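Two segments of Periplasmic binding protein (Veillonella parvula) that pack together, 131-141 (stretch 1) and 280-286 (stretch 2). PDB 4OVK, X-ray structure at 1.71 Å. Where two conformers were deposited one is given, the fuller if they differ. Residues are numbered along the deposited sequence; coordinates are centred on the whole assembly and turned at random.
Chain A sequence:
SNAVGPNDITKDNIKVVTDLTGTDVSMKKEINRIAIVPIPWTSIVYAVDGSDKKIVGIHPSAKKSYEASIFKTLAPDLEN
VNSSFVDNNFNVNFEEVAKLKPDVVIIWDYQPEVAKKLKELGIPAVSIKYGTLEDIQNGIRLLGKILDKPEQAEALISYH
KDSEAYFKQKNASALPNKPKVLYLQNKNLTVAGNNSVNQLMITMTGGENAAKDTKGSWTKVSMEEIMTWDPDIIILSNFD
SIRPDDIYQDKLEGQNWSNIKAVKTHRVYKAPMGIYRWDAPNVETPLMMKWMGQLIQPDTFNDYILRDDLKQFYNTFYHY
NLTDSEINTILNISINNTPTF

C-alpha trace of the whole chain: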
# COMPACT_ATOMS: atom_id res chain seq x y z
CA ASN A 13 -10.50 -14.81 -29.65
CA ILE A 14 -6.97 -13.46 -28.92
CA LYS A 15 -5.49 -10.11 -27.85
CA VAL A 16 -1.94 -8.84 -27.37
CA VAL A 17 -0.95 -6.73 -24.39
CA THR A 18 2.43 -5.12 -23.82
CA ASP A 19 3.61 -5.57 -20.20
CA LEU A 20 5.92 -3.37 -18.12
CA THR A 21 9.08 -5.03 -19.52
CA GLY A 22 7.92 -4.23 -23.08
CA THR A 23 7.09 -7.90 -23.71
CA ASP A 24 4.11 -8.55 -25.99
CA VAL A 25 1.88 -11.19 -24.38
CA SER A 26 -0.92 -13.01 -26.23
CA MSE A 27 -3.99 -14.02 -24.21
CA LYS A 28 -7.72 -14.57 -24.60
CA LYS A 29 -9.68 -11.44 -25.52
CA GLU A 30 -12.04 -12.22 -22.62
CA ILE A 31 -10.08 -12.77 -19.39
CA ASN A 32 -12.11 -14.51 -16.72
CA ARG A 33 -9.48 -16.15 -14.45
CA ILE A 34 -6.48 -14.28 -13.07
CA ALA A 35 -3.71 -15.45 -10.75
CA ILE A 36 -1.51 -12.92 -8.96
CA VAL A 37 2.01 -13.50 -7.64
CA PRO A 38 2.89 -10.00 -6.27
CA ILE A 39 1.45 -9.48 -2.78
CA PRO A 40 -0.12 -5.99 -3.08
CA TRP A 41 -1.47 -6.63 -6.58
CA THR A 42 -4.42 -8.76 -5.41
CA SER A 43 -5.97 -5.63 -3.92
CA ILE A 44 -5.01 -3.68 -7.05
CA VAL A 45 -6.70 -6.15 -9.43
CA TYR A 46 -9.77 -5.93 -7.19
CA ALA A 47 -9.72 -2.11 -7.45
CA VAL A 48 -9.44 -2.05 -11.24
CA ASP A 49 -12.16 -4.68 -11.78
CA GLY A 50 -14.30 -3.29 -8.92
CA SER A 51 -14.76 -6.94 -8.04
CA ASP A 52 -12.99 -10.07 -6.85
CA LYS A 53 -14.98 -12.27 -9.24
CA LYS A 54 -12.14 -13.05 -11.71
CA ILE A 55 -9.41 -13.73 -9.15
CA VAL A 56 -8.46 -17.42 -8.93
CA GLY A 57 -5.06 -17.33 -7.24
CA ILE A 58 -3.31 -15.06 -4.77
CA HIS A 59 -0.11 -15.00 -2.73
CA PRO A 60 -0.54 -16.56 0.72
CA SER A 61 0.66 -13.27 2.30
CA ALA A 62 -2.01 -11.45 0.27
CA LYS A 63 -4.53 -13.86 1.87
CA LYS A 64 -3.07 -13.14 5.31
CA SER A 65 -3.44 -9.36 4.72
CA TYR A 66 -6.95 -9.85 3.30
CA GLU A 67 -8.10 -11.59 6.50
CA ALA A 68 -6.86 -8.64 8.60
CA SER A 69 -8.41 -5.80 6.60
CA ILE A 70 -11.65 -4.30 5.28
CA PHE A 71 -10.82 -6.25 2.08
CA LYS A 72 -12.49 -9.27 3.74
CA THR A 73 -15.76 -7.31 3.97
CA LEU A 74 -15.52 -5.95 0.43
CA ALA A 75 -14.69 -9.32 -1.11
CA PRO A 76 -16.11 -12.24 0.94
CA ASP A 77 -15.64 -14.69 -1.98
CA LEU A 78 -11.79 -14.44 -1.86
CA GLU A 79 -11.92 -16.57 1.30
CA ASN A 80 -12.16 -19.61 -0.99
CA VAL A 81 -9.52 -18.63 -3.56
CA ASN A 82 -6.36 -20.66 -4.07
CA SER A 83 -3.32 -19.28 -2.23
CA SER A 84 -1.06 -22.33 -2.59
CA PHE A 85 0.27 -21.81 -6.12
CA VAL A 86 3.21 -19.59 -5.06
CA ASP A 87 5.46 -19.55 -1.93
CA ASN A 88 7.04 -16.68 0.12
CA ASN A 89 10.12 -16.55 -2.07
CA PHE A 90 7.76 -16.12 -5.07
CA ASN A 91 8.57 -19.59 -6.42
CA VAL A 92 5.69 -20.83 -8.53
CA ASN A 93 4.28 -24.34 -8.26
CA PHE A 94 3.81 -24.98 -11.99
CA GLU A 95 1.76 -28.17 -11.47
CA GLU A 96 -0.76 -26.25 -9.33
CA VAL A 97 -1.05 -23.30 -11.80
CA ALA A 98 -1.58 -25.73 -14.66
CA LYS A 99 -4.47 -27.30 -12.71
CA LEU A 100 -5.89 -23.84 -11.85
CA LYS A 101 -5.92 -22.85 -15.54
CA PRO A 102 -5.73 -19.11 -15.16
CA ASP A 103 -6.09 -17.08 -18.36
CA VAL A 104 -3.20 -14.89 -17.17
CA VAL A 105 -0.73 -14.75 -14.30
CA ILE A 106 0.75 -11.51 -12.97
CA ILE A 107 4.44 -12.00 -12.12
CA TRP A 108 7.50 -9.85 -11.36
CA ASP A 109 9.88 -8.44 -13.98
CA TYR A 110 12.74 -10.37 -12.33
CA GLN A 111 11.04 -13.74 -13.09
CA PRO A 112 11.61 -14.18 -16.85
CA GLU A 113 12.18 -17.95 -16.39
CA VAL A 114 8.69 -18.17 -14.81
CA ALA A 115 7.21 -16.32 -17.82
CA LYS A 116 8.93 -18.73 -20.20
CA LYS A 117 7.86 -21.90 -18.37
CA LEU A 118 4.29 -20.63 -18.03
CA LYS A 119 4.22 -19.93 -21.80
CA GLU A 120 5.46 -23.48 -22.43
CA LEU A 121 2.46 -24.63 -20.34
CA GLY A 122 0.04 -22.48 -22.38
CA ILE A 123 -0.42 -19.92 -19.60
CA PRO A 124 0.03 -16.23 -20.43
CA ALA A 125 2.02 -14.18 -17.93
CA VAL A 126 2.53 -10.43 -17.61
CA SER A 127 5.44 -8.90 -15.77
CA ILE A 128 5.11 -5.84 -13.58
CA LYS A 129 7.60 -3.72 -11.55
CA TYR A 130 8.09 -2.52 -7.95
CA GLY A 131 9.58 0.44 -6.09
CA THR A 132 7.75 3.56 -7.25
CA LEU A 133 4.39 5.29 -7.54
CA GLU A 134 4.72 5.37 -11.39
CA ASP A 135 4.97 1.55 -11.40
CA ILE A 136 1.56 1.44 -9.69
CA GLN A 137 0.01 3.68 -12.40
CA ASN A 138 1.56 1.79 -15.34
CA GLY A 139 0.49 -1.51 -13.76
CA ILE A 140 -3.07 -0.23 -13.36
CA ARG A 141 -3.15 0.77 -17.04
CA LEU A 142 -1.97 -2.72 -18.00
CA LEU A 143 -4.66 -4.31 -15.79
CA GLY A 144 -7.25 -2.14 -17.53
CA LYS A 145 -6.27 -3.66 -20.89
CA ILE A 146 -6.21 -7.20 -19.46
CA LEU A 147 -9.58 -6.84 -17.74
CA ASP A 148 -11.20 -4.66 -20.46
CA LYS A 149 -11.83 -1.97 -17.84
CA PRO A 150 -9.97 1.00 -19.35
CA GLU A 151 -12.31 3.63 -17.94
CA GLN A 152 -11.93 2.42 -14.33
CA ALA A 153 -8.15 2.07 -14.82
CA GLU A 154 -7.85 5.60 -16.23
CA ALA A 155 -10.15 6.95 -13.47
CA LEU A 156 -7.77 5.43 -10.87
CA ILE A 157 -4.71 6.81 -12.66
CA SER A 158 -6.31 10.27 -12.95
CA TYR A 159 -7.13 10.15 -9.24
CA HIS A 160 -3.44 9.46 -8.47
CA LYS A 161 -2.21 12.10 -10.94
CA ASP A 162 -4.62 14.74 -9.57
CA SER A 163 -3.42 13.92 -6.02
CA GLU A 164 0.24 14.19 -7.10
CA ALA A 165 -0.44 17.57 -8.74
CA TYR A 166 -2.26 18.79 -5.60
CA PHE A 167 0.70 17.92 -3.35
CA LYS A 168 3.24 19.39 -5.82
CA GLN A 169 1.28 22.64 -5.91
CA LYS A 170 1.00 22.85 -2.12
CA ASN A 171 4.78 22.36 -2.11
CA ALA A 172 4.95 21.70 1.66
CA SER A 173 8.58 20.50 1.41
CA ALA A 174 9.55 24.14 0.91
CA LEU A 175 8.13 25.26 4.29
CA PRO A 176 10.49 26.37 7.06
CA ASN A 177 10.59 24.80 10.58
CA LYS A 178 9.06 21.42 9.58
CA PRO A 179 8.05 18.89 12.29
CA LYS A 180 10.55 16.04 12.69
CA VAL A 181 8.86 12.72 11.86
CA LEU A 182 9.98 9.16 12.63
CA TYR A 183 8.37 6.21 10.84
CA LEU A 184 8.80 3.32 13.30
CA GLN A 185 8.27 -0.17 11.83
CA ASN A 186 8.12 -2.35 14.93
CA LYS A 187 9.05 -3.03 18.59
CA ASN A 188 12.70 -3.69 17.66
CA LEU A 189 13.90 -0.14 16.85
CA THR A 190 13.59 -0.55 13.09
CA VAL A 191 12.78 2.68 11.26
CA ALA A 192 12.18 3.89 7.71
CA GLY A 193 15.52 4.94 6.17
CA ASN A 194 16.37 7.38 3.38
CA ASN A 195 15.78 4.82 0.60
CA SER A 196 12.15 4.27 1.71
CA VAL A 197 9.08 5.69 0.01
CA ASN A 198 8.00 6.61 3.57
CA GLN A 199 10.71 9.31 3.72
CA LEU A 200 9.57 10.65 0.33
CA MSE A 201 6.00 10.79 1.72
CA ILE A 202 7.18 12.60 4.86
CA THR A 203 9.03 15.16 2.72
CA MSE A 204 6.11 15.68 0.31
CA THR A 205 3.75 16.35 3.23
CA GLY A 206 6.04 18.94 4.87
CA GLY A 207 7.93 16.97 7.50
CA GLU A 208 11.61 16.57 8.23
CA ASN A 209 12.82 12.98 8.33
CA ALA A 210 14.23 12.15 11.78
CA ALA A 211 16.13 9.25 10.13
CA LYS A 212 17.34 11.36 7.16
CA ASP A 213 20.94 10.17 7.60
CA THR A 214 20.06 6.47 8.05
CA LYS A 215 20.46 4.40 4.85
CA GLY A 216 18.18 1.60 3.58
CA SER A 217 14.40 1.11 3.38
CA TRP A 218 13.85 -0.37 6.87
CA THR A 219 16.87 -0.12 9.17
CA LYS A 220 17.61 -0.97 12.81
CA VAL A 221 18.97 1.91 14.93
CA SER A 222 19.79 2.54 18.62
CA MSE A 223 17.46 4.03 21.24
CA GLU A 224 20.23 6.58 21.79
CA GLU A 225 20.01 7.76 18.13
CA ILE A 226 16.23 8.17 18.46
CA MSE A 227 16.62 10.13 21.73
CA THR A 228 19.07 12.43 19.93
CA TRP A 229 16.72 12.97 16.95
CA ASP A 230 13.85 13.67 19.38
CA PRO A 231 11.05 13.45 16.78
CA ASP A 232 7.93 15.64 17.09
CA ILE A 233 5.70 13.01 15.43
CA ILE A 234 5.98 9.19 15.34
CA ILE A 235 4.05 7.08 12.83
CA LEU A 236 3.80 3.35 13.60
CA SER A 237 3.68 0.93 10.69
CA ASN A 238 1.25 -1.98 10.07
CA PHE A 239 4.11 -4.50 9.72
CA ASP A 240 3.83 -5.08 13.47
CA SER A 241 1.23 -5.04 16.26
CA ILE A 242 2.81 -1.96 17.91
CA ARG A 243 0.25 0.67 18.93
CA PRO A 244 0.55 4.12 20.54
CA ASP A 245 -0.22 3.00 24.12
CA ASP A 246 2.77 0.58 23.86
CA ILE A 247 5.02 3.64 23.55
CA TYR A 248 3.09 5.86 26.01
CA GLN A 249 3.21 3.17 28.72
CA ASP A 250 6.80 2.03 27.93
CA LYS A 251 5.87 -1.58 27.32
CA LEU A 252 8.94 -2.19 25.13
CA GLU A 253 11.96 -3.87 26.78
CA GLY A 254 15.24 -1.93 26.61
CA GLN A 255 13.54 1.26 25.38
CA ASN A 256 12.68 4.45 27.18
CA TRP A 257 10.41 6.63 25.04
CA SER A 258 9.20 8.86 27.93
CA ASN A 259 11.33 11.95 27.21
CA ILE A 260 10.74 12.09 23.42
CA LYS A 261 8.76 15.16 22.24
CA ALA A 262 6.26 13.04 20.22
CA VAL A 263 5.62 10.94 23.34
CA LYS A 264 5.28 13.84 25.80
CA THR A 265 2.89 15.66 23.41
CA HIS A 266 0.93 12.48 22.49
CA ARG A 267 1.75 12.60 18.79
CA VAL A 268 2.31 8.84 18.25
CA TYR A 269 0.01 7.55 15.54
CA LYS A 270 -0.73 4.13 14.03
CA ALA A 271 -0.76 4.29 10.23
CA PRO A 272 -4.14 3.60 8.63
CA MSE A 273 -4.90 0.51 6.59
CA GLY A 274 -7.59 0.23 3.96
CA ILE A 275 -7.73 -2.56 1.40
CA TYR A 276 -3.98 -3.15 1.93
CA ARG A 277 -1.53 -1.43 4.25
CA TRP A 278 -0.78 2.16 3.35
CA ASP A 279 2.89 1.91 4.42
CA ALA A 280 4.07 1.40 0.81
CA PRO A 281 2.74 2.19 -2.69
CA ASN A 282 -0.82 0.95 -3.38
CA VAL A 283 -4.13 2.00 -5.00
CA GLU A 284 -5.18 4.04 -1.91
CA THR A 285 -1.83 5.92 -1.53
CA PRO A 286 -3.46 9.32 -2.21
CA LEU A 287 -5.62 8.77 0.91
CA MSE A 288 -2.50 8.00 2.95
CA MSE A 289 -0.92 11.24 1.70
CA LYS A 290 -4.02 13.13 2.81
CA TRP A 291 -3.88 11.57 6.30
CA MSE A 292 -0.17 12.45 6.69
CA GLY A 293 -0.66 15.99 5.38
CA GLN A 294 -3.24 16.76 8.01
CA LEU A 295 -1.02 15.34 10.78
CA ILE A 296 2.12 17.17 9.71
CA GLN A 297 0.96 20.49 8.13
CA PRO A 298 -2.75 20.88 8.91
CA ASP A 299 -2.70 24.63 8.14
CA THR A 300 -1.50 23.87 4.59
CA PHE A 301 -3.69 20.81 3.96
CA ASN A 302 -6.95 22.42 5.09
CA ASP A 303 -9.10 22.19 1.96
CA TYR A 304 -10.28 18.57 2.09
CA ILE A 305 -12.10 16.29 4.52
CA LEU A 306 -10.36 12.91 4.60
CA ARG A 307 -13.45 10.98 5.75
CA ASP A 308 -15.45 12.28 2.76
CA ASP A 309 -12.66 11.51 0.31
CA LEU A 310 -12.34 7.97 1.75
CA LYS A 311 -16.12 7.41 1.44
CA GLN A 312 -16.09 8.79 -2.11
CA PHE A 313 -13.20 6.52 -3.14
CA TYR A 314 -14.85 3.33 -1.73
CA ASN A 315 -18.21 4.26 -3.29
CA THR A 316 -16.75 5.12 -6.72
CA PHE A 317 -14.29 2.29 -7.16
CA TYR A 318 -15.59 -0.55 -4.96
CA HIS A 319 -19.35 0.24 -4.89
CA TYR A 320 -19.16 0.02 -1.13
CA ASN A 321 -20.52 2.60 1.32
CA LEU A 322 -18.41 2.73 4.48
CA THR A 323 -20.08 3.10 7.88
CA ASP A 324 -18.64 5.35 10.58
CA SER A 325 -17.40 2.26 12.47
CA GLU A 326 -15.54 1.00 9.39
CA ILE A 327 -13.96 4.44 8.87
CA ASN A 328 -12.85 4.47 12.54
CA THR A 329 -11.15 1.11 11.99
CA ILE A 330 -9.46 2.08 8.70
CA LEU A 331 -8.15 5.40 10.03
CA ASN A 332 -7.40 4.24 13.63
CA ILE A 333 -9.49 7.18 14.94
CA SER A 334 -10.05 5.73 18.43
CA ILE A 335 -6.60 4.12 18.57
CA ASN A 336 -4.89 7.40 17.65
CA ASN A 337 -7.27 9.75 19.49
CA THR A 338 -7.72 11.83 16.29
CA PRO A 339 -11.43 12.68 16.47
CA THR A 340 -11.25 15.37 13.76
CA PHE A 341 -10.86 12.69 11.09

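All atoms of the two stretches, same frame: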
# COMPACT_ATOMS: atom_id res chain seq x y z
N GLY A 131 8.68 -0.56 -6.66
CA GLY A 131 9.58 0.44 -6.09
C GLY A 131 9.01 1.84 -6.04
O GLY A 131 9.32 2.62 -5.13
N THR A 132 8.16 2.18 -7.02
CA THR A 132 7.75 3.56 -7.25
C THR A 132 6.24 3.73 -7.34
O THR A 132 5.49 2.75 -7.43
CB THR A 132 8.35 4.08 -8.57
OG1 THR A 132 7.68 3.45 -9.68
CG2 THR A 132 9.86 3.79 -8.64
N LEU A 133 5.81 4.99 -7.35
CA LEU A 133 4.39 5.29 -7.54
C LEU A 133 4.01 5.23 -9.04
O LEU A 133 2.85 4.95 -9.35
CB LEU A 133 4.04 6.65 -6.93
CG LEU A 133 2.58 6.89 -6.49
CD1 LEU A 133 2.02 5.72 -5.67
CD2 LEU A 133 2.48 8.19 -5.71
N GLU A 134 4.98 5.48 -9.94
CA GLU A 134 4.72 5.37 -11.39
C GLU A 134 4.47 3.92 -11.81
O GLU A 134 3.65 3.67 -12.69
CB GLU A 134 5.86 5.96 -12.23
CG GLU A 134 5.43 6.29 -13.67
CD GLU A 134 6.59 6.59 -14.62
OE1 GLU A 134 7.73 6.79 -14.14
OE2 GLU A 134 6.36 6.65 -15.85
N ASP A 135 5.17 2.99 -11.17
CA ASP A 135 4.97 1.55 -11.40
C ASP A 135 3.53 1.13 -11.08
O ASP A 135 2.96 0.30 -11.79
CB ASP A 135 5.95 0.71 -10.55
CG ASP A 135 7.39 0.78 -11.06
OD1 ASP A 135 7.61 1.20 -12.21
OD2 ASP A 135 8.31 0.41 -10.29
N ILE A 136 2.96 1.69 -10.01
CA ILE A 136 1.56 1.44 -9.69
C ILE A 136 0.65 1.90 -10.85
O ILE A 136 -0.20 1.15 -11.31
CB ILE A 136 1.10 2.08 -8.36
CG1 ILE A 136 1.96 1.63 -7.17
CG2 ILE A 136 -0.37 1.76 -8.11
CD1 ILE A 136 1.76 0.18 -6.73
N GLN A 137 0.85 3.13 -11.33
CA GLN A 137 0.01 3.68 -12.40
C GLN A 137 0.13 2.89 -13.71
O GLN A 137 -0.88 2.57 -14.34
CB GLN A 137 0.33 5.16 -12.63
CG GLN A 137 -0.09 6.08 -11.49
CD GLN A 137 0.49 7.48 -11.64
OE1 GLN A 137 0.65 7.97 -12.76
NE2 GLN A 137 0.80 8.12 -10.52
N ASN A 138 1.35 2.57 -14.12
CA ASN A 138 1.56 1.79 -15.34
C ASN A 138 0.97 0.39 -15.22
O ASN A 138 0.40 -0.14 -16.19
CB ASN A 138 3.04 1.71 -15.72
CG ASN A 138 3.62 3.05 -16.08
OD1 ASN A 138 2.92 3.92 -16.61
ND2 ASN A 138 4.90 3.25 -15.78
N GLY A 139 1.09 -0.20 -14.03
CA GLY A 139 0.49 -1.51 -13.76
C GLY A 139 -1.03 -1.47 -13.81
O GLY A 139 -1.68 -2.37 -14.34
N ILE A 140 -1.62 -0.40 -13.28
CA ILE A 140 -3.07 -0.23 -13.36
C ILE A 140 -3.54 -0.15 -14.82
O ILE A 140 -4.56 -0.73 -15.20
CB ILE A 140 -3.52 0.99 -12.55
CG1 ILE A 140 -3.41 0.66 -11.06
CG2 ILE A 140 -4.93 1.38 -12.91
CD1 ILE A 140 -3.45 1.88 -10.17
N ARG A 141 -2.78 0.58 -15.64
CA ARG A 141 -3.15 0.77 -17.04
C ARG A 141 -3.14 -0.58 -17.75
O ARG A 141 -4.07 -0.92 -18.51
CB ARG A 141 -2.21 1.77 -17.70
CG ARG A 141 -2.60 2.11 -19.14
CD ARG A 141 -1.89 3.36 -19.61
NE ARG A 141 -2.45 4.57 -19.03
CZ ARG A 141 -1.75 5.64 -18.66
NH1 ARG A 141 -2.38 6.69 -18.14
NH2 ARG A 141 -0.42 5.69 -18.79
N ALA A 280 3.33 1.39 2.07
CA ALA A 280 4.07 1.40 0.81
C ALA A 280 3.10 1.64 -0.36
O ALA A 280 1.88 1.61 -0.17
CB ALA A 280 4.82 0.09 0.63
N PRO A 281 3.63 1.87 -1.57
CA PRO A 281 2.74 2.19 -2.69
C PRO A 281 1.62 1.17 -2.94
O PRO A 281 1.86 -0.05 -2.94
CB PRO A 281 3.69 2.28 -3.89
CG PRO A 281 5.02 2.59 -3.29
CD PRO A 281 5.05 1.88 -1.98
N ASN A 282 0.42 1.71 -3.16
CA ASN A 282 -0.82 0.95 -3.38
C ASN A 282 -1.92 1.86 -4.00
O ASN A 282 -1.71 3.05 -4.20
CB ASN A 282 -1.31 0.35 -2.05
CG ASN A 282 -1.93 1.37 -1.14
OD1 ASN A 282 -3.14 1.53 -1.14
ND2 ASN A 282 -1.09 2.08 -0.37
N VAL A 283 -3.08 1.29 -4.28
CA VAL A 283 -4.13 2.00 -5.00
C VAL A 283 -4.74 3.17 -4.16
O VAL A 283 -5.22 4.17 -4.69
CB VAL A 283 -5.19 0.99 -5.50
CG1 VAL A 283 -6.27 0.71 -4.46
CG2 VAL A 283 -5.81 1.46 -6.79
N GLU A 284 -4.66 3.04 -2.85
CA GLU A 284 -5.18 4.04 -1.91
C GLU A 284 -4.10 5.04 -1.40
O GLU A 284 -4.38 5.85 -0.51
CB GLU A 284 -5.86 3.32 -0.76
CG GLU A 284 -7.03 2.47 -1.23
CD GLU A 284 -7.64 1.58 -0.17
OE1 GLU A 284 -7.00 1.30 0.86
OE2 GLU A 284 -8.77 1.11 -0.39
N THR A 285 -2.90 5.01 -1.96
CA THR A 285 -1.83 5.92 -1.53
C THR A 285 -2.24 7.40 -1.43
O THR A 285 -1.85 8.07 -0.47
CB THR A 285 -0.56 5.76 -2.39
OG1 THR A 285 -0.00 4.46 -2.16
CG2 THR A 285 0.48 6.82 -2.04
N PRO A 286 -3.03 7.92 -2.38
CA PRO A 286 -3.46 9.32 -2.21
C PRO A 286 -4.20 9.61 -0.90
O PRO A 286 -4.12 10.73 -0.38
CB PRO A 286 -4.38 9.55 -3.42
CG PRO A 286 -3.86 8.63 -4.45
CD PRO A 286 -3.43 7.39 -3.71

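Two segments far apart in sequence can pack mainly through apolar side chains, with no hydrogen bond between them, and this pair illustrates the principle. Stretch 1 is the opening of a helix, capped by Thr 132, whose OG1 accepts a hydrogen bond from Asp 135 N at 3.0 Å. Stretch 2 is mostly irregular: a type I turn from Asn 282 to Thr 285 leads into a new helix. The backbones come within side-chain reach, with Leu 133 CA 6.0 Å from Pro 281 CA, yet no hydrogen bond crosses between them.

Within the turn, Thr 285 N donates to Asn 282 O (3.2 Å), Asn 282 N to Thr 285 OG1 (3.0 Å), and Glu 284 N to Asn 282 OD1 (2.7 Å). Asn 282 ND2 reaches back to Ala 280 O (3.0 Å), in the residue before Pro 281.

Most of the contact is hydrocarbon. The CA-to-CB bond of Pro 281 points toward stretch 1, and CB lies 3.8 Å from Ile 136 CG1 and 4.2 Å from Leu 133 CD1. Leu 133 starts sideways, but its end approaches, so that CD1 also lies 4.1 Å from Thr 285 CG2. One helical turn beyond Ile 136, Ile 140 CD1 meets Val 283 CG2 at 4.1 Å. Van der Waals packing joins the stretches, burying 277 Å².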